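Local structure of protein (l-alanine dehydrogenase) (Phormidium lapideum, 1PJC) at residues 63-68 and 81-86; 33-38 and 55-60. The protein catalyses the NAD-dependent, reversible oxidative deamination of L-alanine to pyruvate and ammonia. All blocks are in the same frame, centred on the assembly; numbering follows the deposited sequence.

Overall arrangement
Both contacts lie in the N-terminal, Rossmann-like domain, on one side of the chain's centre and each centred about 26 Å from it. Interaction 2 closes first along the chain: it joins strand 56-58, the outermost strand at this end of the sheet, to strand 32-36. The chain then passes directly into helix 61-65, whose end opens interaction 1 against the loop 81-86 leading to strand 89-92. The two centres are 14 Å apart, and the helix and the turn after it bridge them: Asp63 CB packs on Val58 CB at 3.5 Å, while the guanidinium of Arg67 has a cation-pi contact with the Phe34 ring. Neither touches another chain, and both are packing away from the bound NAD.

Interaction 1: 63-68 and 81-86; sequences DAWSRE and YDLMQK
Trp65 and Leu83 meet side chain to side chain, the two running roughly perpendicular. CB of Leu83 sits over one face of the indole as a CH-pi contact, 3.9 Å from the centroid of the five-membered ring and 23° off its normal. Its closest ring atom is CG of Trp65, at 3.6 Å. The rest of the leucine follows the pyrrole rim, with CD2 of Leu83 4.0 Å from CD1 of Trp65. Met84 comes to the six-membered ring at the far end of the indole, CG of Met84 lying 4.1 Å from CZ3 of Trp65. The methionine runs beside the tryptophan in the same direction; its chain is extended beyond CG (chi2 -175°, chi3 -173°), carrying the side chain toward helix 100-109, where Gln105 and Leu106 touch the methionine. No hydrogen bond links 63-68 to 81-86, and the contact is chiefly apolar. In this Rossmann-like domain it joins the end of helix 61-65 to the loop between the parallel strands 69-71 and 89-92. Further along, the aliphatic CG of Gln85 lies 3.8 Å from the carbonyl O of Trp65. The indole is fixed at its polar edge by a hydrogen bond from Trp65 NE1 to Glu80 OE1, just before the loop segment. Behind the helix end, Arg67 turns back and gives NE to the carbonyl O of Asp63 at 2.9 Å, the N-H meeting the carbonyl head-on and close to the guanidinium plane. NH2 of Arg67 adds a weak bond to the same oxygen, while NH1 forms a salt bridge with Glu2.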
ATOM      1  N   ASP A  63      50.223   4.081 -19.117  1.00 25.62           N
ATOM      2  CA  ASP A  63      50.510   3.682 -17.730  1.00 45.18           C
ATOM      3  C   ASP A  63      49.433   2.800 -17.148  1.00 51.41           C
ATOM      4  O   ASP A  63      49.698   1.973 -16.274  1.00 42.41           O
ATOM      5  CB  ASP A  63      50.653   4.916 -16.841  1.00 39.58           C
ATOM      6  CG  ASP A  63      51.760   5.810 -17.273  1.00100.00           C
ATOM      7  OD1 ASP A  63      52.924   5.334 -17.363  1.00 47.08           O
ATOM      8  OD2 ASP A  63      51.476   7.008 -17.454  1.00 52.83           O
ATOM      9  N   ALA A  64      48.202   3.014 -17.602  1.00 42.69           N
ATOM     10  CA  ALA A  64      47.081   2.247 -17.116  1.00 25.95           C
ATOM     11  C   ALA A  64      46.947   0.929 -17.855  1.00 43.89           C
ATOM     12  O   ALA A  64      46.604  -0.106 -17.238  1.00 33.77           O
ATOM     13  CB  ALA A  64      45.810   3.065 -17.221  1.00 37.45           C
ATOM     14  N   TRP A  65      47.255   0.942 -19.165  1.00 28.50           N
ATOM     15  CA  TRP A  65      47.159  -0.269 -19.970  1.00 32.51           C
ATOM     16  C   TRP A  65      48.278  -1.279 -19.744  1.00 35.48           C
ATOM     17  O   TRP A  65      48.169  -2.459 -20.127  1.00 42.00           O
ATOM     18  CB  TRP A  65      47.167   0.097 -21.393  1.00 28.58           C
ATOM     19  CG  TRP A  65      45.877   0.256 -21.918  1.00 38.55           C
ATOM     20  CD1 TRP A  65      45.256   1.441 -22.188  1.00 32.45           C
ATOM     21  CD2 TRP A  65      44.971  -0.787 -22.344  1.00 23.73           C
ATOM     22  NE1 TRP A  65      44.037   1.208 -22.767  1.00 35.10           N
ATOM     23  CE2 TRP A  65      43.824  -0.150 -22.845  1.00 21.14           C
ATOM     24  CE3 TRP A  65      45.011  -2.192 -22.314  1.00 21.95           C
ATOM     25  CZ2 TRP A  65      42.741  -0.860 -23.364  1.00 26.04           C
ATOM     26  CZ3 TRP A  65      43.930  -2.891 -22.806  1.00 25.83           C
ATOM     27  CH2 TRP A  65      42.809  -2.222 -23.334  1.00 27.22           C
ATOM     28  N   SER A  66      49.357  -0.799 -19.150  1.00 31.97           N
ATOM     29  CA  SER A  66      50.556  -1.600 -18.911  1.00 49.33           C
ATOM     30  C   SER A  66      50.484  -2.592 -17.757  1.00 49.24           C
ATOM     31  O   SER A  66      51.490  -3.204 -17.397  1.00 74.36           O
ATOM     32  CB  SER A  66      51.716  -0.653 -18.670  1.00 58.18           C
ATOM     33  OG  SER A  66      51.226   0.648 -18.342  1.00 80.38           O
ATOM     34  N   ARG A  67      49.306  -2.772 -17.192  1.00 44.70           N
ATOM     35  CA  ARG A  67      49.170  -3.657 -16.048  1.00 33.07           C
ATOM     36  C   ARG A  67      48.778  -5.052 -16.391  1.00 33.98           C
ATOM     37  O   ARG A  67      48.324  -5.327 -17.501  1.00 43.64           O
ATOM     38  CB  ARG A  67      48.225  -3.056 -15.031  1.00 40.86           C
ATOM     39  CG  ARG A  67      48.514  -1.597 -14.764  1.00 29.64           C
ATOM     40  CD  ARG A  67      49.913  -1.436 -14.248  1.00 43.01           C
ATOM     41  NE  ARG A  67      50.345  -0.051 -14.304  1.00 40.74           N
ATOM     42  CZ  ARG A  67      51.373   0.447 -13.620  1.00 75.66           C
ATOM     43  NH1 ARG A  67      52.079  -0.333 -12.812  1.00 55.71           N
ATOM     44  NH2 ARG A  67      51.684   1.738 -13.732  1.00 48.45           N
ATOM     45  N   GLU A  68      48.964  -5.949 -15.428  1.00 32.12           N
ATOM     46  CA  GLU A  68      48.683  -7.367 -15.615  1.00 41.58           C
ATOM     47  C   GLU A  68      47.236  -7.615 -15.791  1.00 37.14           C
ATOM     48  O   GLU A  68      46.840  -8.660 -16.303  1.00 42.82           O
ATOM     49  CB  GLU A  68      49.186  -8.168 -14.433  1.00 35.79           C
ATOM     50  CG  GLU A  68      50.335  -7.526 -13.752  1.00 66.54           C
ATOM     51  CD  GLU A  68      50.663  -8.231 -12.494  1.00 92.58           C
ATOM     52  OE1 GLU A  68      51.157  -7.582 -11.553  1.00 98.91           O
ATOM     53  OE2 GLU A  68      50.317  -9.442 -12.407  1.00 74.71           O
ATOM     54  N   TYR A  81      44.902  -0.192 -29.573  1.00 50.25           N
ATOM     55  CA  TYR A  81      45.410  -1.498 -29.934  1.00 32.85           C
ATOM     56  C   TYR A  81      46.894  -1.673 -29.579  1.00 34.69           C
ATOM     57  O   TYR A  81      47.322  -2.741 -29.147  1.00 48.16           O
ATOM     58  CB  TYR A  81      45.211  -1.728 -31.397  1.00 28.02           C
ATOM     59  CG  TYR A  81      43.816  -2.117 -31.753  1.00 40.26           C
ATOM     60  CD1 TYR A  81      42.796  -2.140 -30.798  1.00 38.83           C
ATOM     61  CD2 TYR A  81      43.506  -2.466 -33.043  1.00 52.58           C
ATOM     62  CE1 TYR A  81      41.526  -2.519 -31.145  1.00 40.73           C
ATOM     63  CE2 TYR A  81      42.242  -2.817 -33.405  1.00 47.28           C
ATOM     64  CZ  TYR A  81      41.258  -2.846 -32.485  1.00 55.40           C
ATOM     65  OH  TYR A  81      40.011  -3.224 -32.936  1.00 38.89           O
ATOM     66  N   ASP A  82      47.663  -0.605 -29.752  1.00 39.79           N
ATOM     67  CA  ASP A  82      49.083  -0.628 -29.462  1.00 36.49           C
ATOM     68  C   ASP A  82      49.440  -0.643 -27.985  1.00 69.41           C
ATOM     69  O   ASP A  82      50.575  -0.960 -27.621  1.00 55.82           O
ATOM     70  CB  ASP A  82      49.776   0.526 -30.169  1.00 73.25           C
ATOM     71  CG  ASP A  82      50.256   0.144 -31.576  1.00100.00           C
ATOM     72  OD1 ASP A  82      49.424   0.163 -32.525  1.00100.00           O
ATOM     73  OD2 ASP A  82      51.457  -0.213 -31.726  1.00100.00           O
ATOM     74  N   LEU A  83      48.461  -0.319 -27.136  1.00 57.12           N
ATOM     75  CA  LEU A  83      48.655  -0.277 -25.674  1.00 26.45           C
ATOM     76  C   LEU A  83      48.542  -1.662 -25.017  1.00 29.53           C
ATOM     77  O   LEU A  83      49.055  -1.891 -23.931  1.00 42.82           O
ATOM     78  CB  LEU A  83      47.638   0.668 -25.050  1.00 35.87           C
ATOM     79  CG  LEU A  83      47.958   2.158 -24.969  1.00 38.57           C
ATOM     80  CD1 LEU A  83      49.191   2.481 -25.677  1.00 56.55           C
ATOM     81  CD2 LEU A  83      46.813   3.024 -25.463  1.00 36.69           C
ATOM     82  N   MET A  84      47.853  -2.565 -25.681  1.00 36.02           N
ATOM     83  CA  MET A  84      47.663  -3.900 -25.156  1.00 29.07           C
ATOM     84  C   MET A  84      49.000  -4.669 -25.041  1.00 46.97           C
ATOM     85  O   MET A  84      49.949  -4.399 -25.791  1.00 67.79           O
ATOM     86  CB  MET A  84      46.700  -4.670 -26.057  1.00 31.96           C
ATOM     87  CG  MET A  84      45.414  -3.931 -26.435  1.00 63.58           C
ATOM     88  SD  MET A  84      44.285  -5.046 -27.387  1.00 54.53           S
ATOM     89  CE  MET A  84      42.998  -3.896 -27.891  1.00 63.86           C
ATOM     90  N   GLN A  85      49.034  -5.651 -24.122  1.00 42.83           N
ATOM     91  CA  GLN A  85      50.217  -6.494 -23.831  1.00 31.21           C
ATOM     92  C   GLN A  85      49.932  -8.001 -23.924  1.00 55.15           C
ATOM     93  O   GLN A  85      48.842  -8.466 -23.618  1.00 53.23           O
ATOM     94  CB  GLN A  85      50.751  -6.207 -22.428  1.00 44.79           C
ATOM     95  CG  GLN A  85      50.464  -4.818 -21.938  1.00 61.93           C
ATOM     96  CD  GLN A  85      51.589  -3.860 -22.242  1.00 73.51           C
ATOM     97  OE1 GLN A  85      51.390  -2.808 -22.877  1.00100.00           O
ATOM     98  NE2 GLN A  85      52.778  -4.193 -21.770  1.00 87.04           N
ATOM     99  N   LYS A  86      50.958  -8.762 -24.263  1.00 43.38           N
ATOM    100  CA  LYS A  86      50.833 -10.197 -24.462  1.00 73.42           C
ATOM    101  C   LYS A  86      50.171 -10.981 -23.367  1.00 48.98           C
ATOM    102  O   LYS A  86      49.341 -11.857 -23.641  1.00 99.93           O
ATOM    103  CB  LYS A  86      52.179 -10.850 -24.838  1.00 77.18           C
ATOM    104  CG  LYS A  86      52.134 -12.388 -24.762  1.00100.00           C
ATOM    105  CD  LYS A  86      53.375 -13.071 -25.364  1.00100.00           C
ATOM    106  CE  LYS A  86      53.031 -14.503 -25.882  1.00100.00           C
ATOM    107  NZ  LYS A  86      53.834 -15.593 -25.205  1.00100.00           N
TER

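Interaction 2: 33-38 and 55-60; sequences VFIETQ and AQVVPS
Ala55 opens the contact with its CB against CG2 of Ile35, 3.7 Å away. From here strands 32-36 and 56-58 run parallel, the two strands of a right-handed beta-alpha-beta unit whose helix, 47-53, crosses between them; this is the usual connection of a Rossmann-like sheet, and 56-58 is its outermost strand at this end. Gln56 N gives a nearly straight bond to Val33 O (2.8 Å), and Gln56 O takes Ile35 N. The glutamine side chain follows the Phe34 ring in the same direction, with Gln56 CG 3.6 Å from Phe34 CE2 and the amide turned 26° from the ring plane. Val57 points to the opposite face, which it shares with Ile35; helix 47-53 covers it, Tyr50 meeting Ile35 and Val51 meeting Val57. Val58 returns to the face of Phe34 and Glu36, under helix 61-65. Its first torsion (chi1 -56°) sets CG1 beside the backbone N, where it reaches the edge of the Phe34 ring and lies 3.8 Å from Phe34 CB. Val58 N bonds to Ile35 O from above the carbonyl plane, at 2.6 Å. Val58 O accepts twice from Thr37: from N at 2.8 Å, and from OG1 at 2.9 Å, the hydroxyl sitting 50° out of the carbonyl plane. Pro59 then brings its CA close to Thr37 OG1. Ser60 is the N-cap of the next helix: its OG caps a backbone N there and is hydrogen-bonded to Asp63 OD2. Glu36 OE1 accepts a hydrogen bond from Lys7 N, and Glu36 CG lies 4.0 Å from the backbone C of Ser60.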
ATOM      1  N   VAL A  33      46.288  -0.481  -7.457  1.00 35.79           N
ATOM      2  CA  VAL A  33      45.547  -0.043  -8.601  1.00 32.06           C
ATOM      3  C   VAL A  33      46.007   1.245  -9.192  1.00 33.10           C
ATOM      4  O   VAL A  33      46.214   2.232  -8.496  1.00 31.27           O
ATOM      5  CB  VAL A  33      44.079   0.118  -8.221  1.00 61.57           C
ATOM      6  CG1 VAL A  33      43.251   0.445  -9.432  1.00 58.65           C
ATOM      7  CG2 VAL A  33      43.566  -1.163  -7.474  1.00 32.09           C
ATOM      8  N   PHE A  34      46.114   1.255 -10.504  1.00 33.05           N
ATOM      9  CA  PHE A  34      46.566   2.430 -11.206  1.00 32.22           C
ATOM     10  C   PHE A  34      45.481   2.920 -12.095  1.00 35.95           C
ATOM     11  O   PHE A  34      44.950   2.173 -12.923  1.00 37.66           O
ATOM     12  CB  PHE A  34      47.804   2.093 -12.007  1.00 45.28           C
ATOM     13  CG  PHE A  34      48.839   1.400 -11.200  1.00 53.70           C
ATOM     14  CD1 PHE A  34      48.693   0.046 -10.885  1.00 39.83           C
ATOM     15  CD2 PHE A  34      49.876   2.119 -10.625  1.00 38.15           C
ATOM     16  CE1 PHE A  34      49.573  -0.585 -10.071  1.00 43.24           C
ATOM     17  CE2 PHE A  34      50.774   1.489  -9.818  1.00 47.57           C
ATOM     18  CZ  PHE A  34      50.619   0.115  -9.533  1.00 47.73           C
ATOM     19  N   ILE A  35      45.122   4.175 -11.904  1.00 31.64           N
ATOM     20  CA  ILE A  35      44.063   4.785 -12.677  1.00 30.31           C
ATOM     21  C   ILE A  35      44.486   6.056 -13.390  1.00 24.18           C
ATOM     22  O   ILE A  35      45.138   6.937 -12.820  1.00 30.23           O
ATOM     23  CB  ILE A  35      42.747   5.035 -11.809  1.00 39.22           C
ATOM     24  CG1 ILE A  35      41.942   6.205 -12.366  1.00 63.82           C
ATOM     25  CG2 ILE A  35      43.100   5.312 -10.388  1.00 34.84           C
ATOM     26  CD1 ILE A  35      40.516   6.131 -12.055  1.00 60.30           C
ATOM     27  N   GLU A  36      44.092   6.156 -14.647  1.00 25.97           N
ATOM     28  CA  GLU A  36      44.392   7.319 -15.418  1.00 24.01           C
ATOM     29  C   GLU A  36      43.623   8.504 -14.895  1.00 48.41           C
ATOM     30  O   GLU A  36      42.440   8.434 -14.565  1.00 36.77           O
ATOM     31  CB  GLU A  36      44.050   7.079 -16.884  1.00 25.78           C
ATOM     32  CG  GLU A  36      44.296   8.247 -17.762  1.00 27.83           C
ATOM     33  CD  GLU A  36      43.847   7.993 -19.188  1.00 30.99           C
ATOM     34  OE1 GLU A  36      43.431   6.857 -19.493  1.00 28.98           O
ATOM     35  OE2 GLU A  36      43.853   8.948 -19.987  1.00 42.25           O
ATOM     36  N   THR A  37      44.319   9.605 -14.835  1.00 40.85           N
ATOM     37  CA  THR A  37      43.756  10.846 -14.402  1.00 29.45           C
ATOM     38  C   THR A  37      42.473  11.144 -15.131  1.00 35.74           C
ATOM     39  O   THR A  37      42.415  11.061 -16.389  1.00 35.77           O
ATOM     40  CB  THR A  37      44.700  11.985 -14.801  1.00 33.03           C
ATOM     41  OG1 THR A  37      46.045  11.575 -14.584  1.00100.00           O
ATOM     42  CG2 THR A  37      44.398  13.188 -14.025  1.00 24.46           C
ATOM     43  N   GLN A  38      41.479  11.618 -14.397  1.00 35.76           N
ATOM     44  CA  GLN A  38      40.221  12.006 -15.021  1.00 28.68           C
ATOM     45  C   GLN A  38      39.427  10.805 -15.479  1.00 26.74           C
ATOM     46  O   GLN A  38      38.401  10.965 -16.057  1.00 24.98           O
ATOM     47  CB  GLN A  38      40.473  12.928 -16.248  1.00 31.53           C
ATOM     48  CG  GLN A  38      41.095  14.317 -15.951  1.00 34.85           C
ATOM     49  CD  GLN A  38      40.910  14.779 -14.486  1.00100.00           C
ATOM     50  OE1 GLN A  38      39.946  15.477 -14.164  1.00100.00           O
ATOM     51  NE2 GLN A  38      41.893  14.478 -13.634  1.00100.00           N
ATOM     52  N   ALA A  55      44.358   4.369  -4.528  1.00 32.45           N
ATOM     53  CA  ALA A  55      44.732   4.266  -5.911  1.00 38.30           C
ATOM     54  C   ALA A  55      45.938   5.085  -6.162  1.00 69.83           C
ATOM     55  O   ALA A  55      46.117   6.116  -5.539  1.00 49.28           O
ATOM     56  CB  ALA A  55      43.599   4.766  -6.813  1.00 25.35           C
ATOM     57  N   GLN A  56      46.722   4.667  -7.146  1.00 41.46           N
ATOM     58  CA  GLN A  56      47.817   5.461  -7.660  1.00 38.78           C
ATOM     59  C   GLN A  56      47.225   6.050  -8.939  1.00 41.94           C
ATOM     60  O   GLN A  56      46.691   5.327  -9.786  1.00 48.45           O
ATOM     61  CB  GLN A  56      49.025   4.585  -7.995  1.00 55.56           C
ATOM     62  CG  GLN A  56      49.064   3.302  -7.207  1.00100.00           C
ATOM     63  CD  GLN A  56      50.387   3.078  -6.557  1.00100.00           C
ATOM     64  OE1 GLN A  56      50.565   2.127  -5.805  1.00100.00           O
ATOM     65  NE2 GLN A  56      51.344   3.951  -6.856  1.00100.00           N
ATOM     66  N   VAL A  57      47.220   7.363  -9.027  1.00 35.51           N
ATOM     67  CA  VAL A  57      46.682   8.015 -10.194  1.00 36.78           C
ATOM     68  C   VAL A  57      47.784   8.229 -11.232  1.00 50.88           C
ATOM     69  O   VAL A  57      48.730   8.969 -10.995  1.00 61.88           O
ATOM     70  CB  VAL A  57      46.050   9.367  -9.840  1.00 33.07           C
ATOM     71  CG1 VAL A  57      45.803  10.201 -11.123  1.00 25.98           C
ATOM     72  CG2 VAL A  57      44.730   9.152  -9.059  1.00 39.34           C
ATOM     73  N   VAL A  58      47.652   7.571 -12.380  1.00 36.77           N
ATOM     74  CA  VAL A  58      48.629   7.712 -13.449  1.00 31.92           C
ATOM     75  C   VAL A  58      48.210   8.734 -14.521  1.00 30.68           C
ATOM     76  O   VAL A  58      47.033   8.847 -14.882  1.00 43.01           O
ATOM     77  CB  VAL A  58      48.975   6.388 -14.087  1.00 33.32           C
ATOM     78  CG1 VAL A  58      49.480   5.393 -13.014  1.00 37.17           C
ATOM     79  CG2 VAL A  58      47.767   5.846 -14.863  1.00 46.70           C
ATOM     80  N   PRO A  59      49.205   9.430 -15.068  1.00 39.39           N
ATOM     81  CA  PRO A  59      48.986  10.512 -16.031  1.00 56.48           C
ATOM     82  C   PRO A  59      48.602  10.120 -17.457  1.00 40.07           C
ATOM     83  O   PRO A  59      48.194  10.973 -18.251  1.00 40.57           O
ATOM     84  CB  PRO A  59      50.355  11.209 -16.065  1.00 46.09           C
ATOM     85  CG  PRO A  59      51.368  10.074 -15.782  1.00 32.13           C
ATOM     86  CD  PRO A  59      50.575   8.893 -15.174  1.00 56.80           C
ATOM     87  N   SER A  60      48.793   8.861 -17.809  1.00 37.77           N
ATOM     88  CA  SER A  60      48.525   8.448 -19.164  1.00 44.00           C
ATOM     89  C   SER A  60      47.869   7.080 -19.265  1.00 29.02           C
ATOM     90  O   SER A  60      47.995   6.229 -18.346  1.00 41.58           O
ATOM     91  CB  SER A  60      49.833   8.474 -19.990  1.00 43.09           C
ATOM     92  OG  SER A  60      50.512   7.219 -19.906  1.00 72.77           O
TER